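General negative regulator of transcription subunit 4 (Saccharomyces cerevisiae, PDB 5AIE) acts as a RING-type E3 ubiquitin ligase subunit of the CCR4-NOT complex, which serves in transcription control and mRNA deadenylation. Local coordinates at residues C26-C31 with C48-R53. Numbering follows the deposited sequence.
Sequences CGYQIC and CPACRR. With ZN (zinc ion), chain D.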
loop_
_atom_site.group_PDB
_atom_site.type_symbol
_atom_site.label_atom_id
_atom_site.label_comp_id
_atom_site.label_asym_id
_atom_site.label_seq_id
_atom_site.Cartn_x
_atom_site.Cartn_y
_atom_site.Cartn_z
ATOM N N CYS A 26 21.229 6.152 7.982
ATOM C CA CYS A 26 20.752 6.475 6.641
ATOM C C CYS A 26 20.338 7.940 6.530
ATOM O O CYS A 26 20.378 8.522 5.447
ATOM C CB CYS A 26 19.580 5.571 6.257
ATOM S SG CYS A 26 18.066 5.882 7.180
ATOM N N GLY A 27 19.933 8.528 7.651
ATOM C CA GLY A 27 19.576 9.934 7.679
ATOM C C GLY A 27 18.085 10.201 7.756
ATOM O O GLY A 27 17.655 11.356 7.793
ATOM N N TYR A 28 17.290 9.136 7.777
ATOM C CA TYR A 28 15.840 9.268 7.864
ATOM C C TYR A 28 15.436 9.761 9.251
ATOM O O TYR A 28 15.729 9.114 10.257
ATOM C CB TYR A 28 15.161 7.935 7.546
ATOM C CG TYR A 28 13.686 8.049 7.247
ATOM C CD1 TYR A 28 13.241 8.669 6.088
ATOM C CD2 TYR A 28 12.737 7.527 8.117
ATOM C CE1 TYR A 28 11.894 8.776 5.806
ATOM C CE2 TYR A 28 11.385 7.628 7.842
ATOM C CZ TYR A 28 10.970 8.254 6.685
ATOM O OH TYR A 28 9.628 8.356 6.405
ATOM N N GLN A 29 14.765 10.908 9.301
ATOM C CA GLN A 29 14.421 11.536 10.575
ATOM C C GLN A 29 12.939 11.421 10.923
ATOM O O GLN A 29 12.070 11.731 10.108
ATOM C CB GLN A 29 14.826 13.012 10.563
ATOM C CG GLN A 29 16.324 13.249 10.546
ATOM C CD GLN A 29 16.682 14.715 10.685
ATOM O OE1 GLN A 29 16.462 15.509 9.770
ATOM N NE2 GLN A 29 17.232 15.084 11.837
ATOM N N ILE A 30 12.666 10.974 12.145
ATOM C CA ILE A 30 11.304 10.901 12.666
ATOM C C ILE A 30 11.251 11.507 14.066
ATOM O O ILE A 30 12.289 11.765 14.674
ATOM C CB ILE A 30 10.785 9.451 12.715
ATOM C CG1 ILE A 30 11.665 8.598 13.631
ATOM C CG2 ILE A 30 10.727 8.852 11.316
ATOM C CD1 ILE A 30 11.240 7.149 13.706
ATOM N N CYS A 31 10.042 11.731 14.575
ATOM C CA CYS A 31 9.870 12.317 15.902
ATOM C C CYS A 31 10.365 11.394 17.010
ATOM O O CYS A 31 10.539 10.193 16.804
ATOM C CB CYS A 31 8.403 12.672 16.152
ATOM S SG CYS A 31 7.957 14.364 15.707
ATOM N N CYS A 48 14.115 1.124 11.098
ATOM C CA CYS A 48 13.951 2.333 10.295
ATOM C C CYS A 48 12.993 2.129 9.121
ATOM O O CYS A 48 13.145 1.189 8.343
ATOM C CB CYS A 48 15.307 2.813 9.777
ATOM S SG CYS A 48 15.222 4.289 8.737
ATOM N N PRO A 49 12.001 3.023 8.992
ATOM C CA PRO A 49 10.997 2.971 7.922
ATOM C C PRO A 49 11.591 3.120 6.521
ATOM O O PRO A 49 10.886 2.904 5.536
ATOM C CB PRO A 49 10.081 4.159 8.242
ATOM C CG PRO A 49 10.276 4.408 9.697
ATOM C CD PRO A 49 11.715 4.095 9.960
ATOM N N ALA A 50 12.865 3.487 6.437
ATOM C CA ALA A 50 13.520 3.673 5.148
ATOM C C ALA A 50 14.315 2.439 4.728
ATOM O O ALA A 50 13.898 1.699 3.836
ATOM C CB ALA A 50 14.425 4.894 5.188
ATOM N N CYS A 51 15.456 2.220 5.372
ATOM C CA CYS A 51 16.366 1.150 4.966
ATOM C C CYS A 51 16.231 -0.107 5.822
ATOM O O CYS A 51 17.054 -1.018 5.718
ATOM C CB CYS A 51 17.812 1.647 5.007
ATOM S SG CYS A 51 18.434 2.022 6.657
ATOM N N ARG A 52 15.202 -0.144 6.664
ATOM C CA ARG A 52 14.889 -1.312 7.491
ATOM C C ARG A 52 16.028 -1.733 8.419
ATOM O O ARG A 52 16.087 -2.884 8.853
ATOM C CB ARG A 52 14.491 -2.498 6.607
ATOM C CG ARG A 52 13.292 -2.233 5.716
ATOM C CD ARG A 52 12.867 -3.493 4.984
ATOM N NE ARG A 52 12.415 -4.530 5.906
ATOM C CZ ARG A 52 11.160 -4.658 6.326
ATOM N NH1 ARG A 52 10.229 -3.815 5.905
ATOM N NH2 ARG A 52 10.837 -5.632 7.166
ATOM N N ARG A 53 16.927 -0.804 8.725
ATOM C CA ARG A 53 18.037 -1.098 9.624
ATOM C C ARG A 53 17.551 -1.063 11.071
ATOM O O ARG A 53 16.837 -0.144 11.471
ATOM C CB ARG A 53 19.184 -0.105 9.415
ATOM C CG ARG A 53 20.558 -0.638 9.802
ATOM C CD ARG A 53 21.639 0.419 9.614
ATOM N NE ARG A 53 21.828 0.785 8.211
ATOM C CZ ARG A 53 22.939 0.547 7.519
ATOM N NH1 ARG A 53 23.968 -0.056 8.099
ATOM N NH2 ARG A 53 23.024 0.918 6.248
HETATM ZN ZN ZN D . 17.505 3.723 7.960
#
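With SG placed between the backbone N and the carbonyl carbon in both C26 (chi1 69°) and C51, and anti to the backbone N in C48 (chi1 179°), three sulfurs from the two loops converge on one zinc ion. The metal lies 2.4 Å from C26 SG, 2.5 Å from C48 SG and 2.3 Å from C51 SG, and C24 supplies the fourth thiolate. Two ligands also accept backbone N-H groups from their own loops: Y28 N donates to C26 SG and A50 N to C48 SG, each at 3.4 Å, which would probably temper the negative charge on the sulfurs. Farther from the metal, the Y28 ring packs on 48-53. A50 CB sits over one ring face, 4.3 Å from the Y28 centroid, in a CH-pi contact, whereas C48 SG approaches that ring obliquely. The P49 side chain crosses that of Y28 at about a right angle, its CB 3.7 Å from Y28 CE2. An alanine in place of Y28 would probably strip P49 CB and A50 CB of the ring they pack against, opening a gap there. Joining loops that precede and follow helix 32-40, this four-cysteine cluster is one of the two zinc sites characteristic of the cross-brace RING domain.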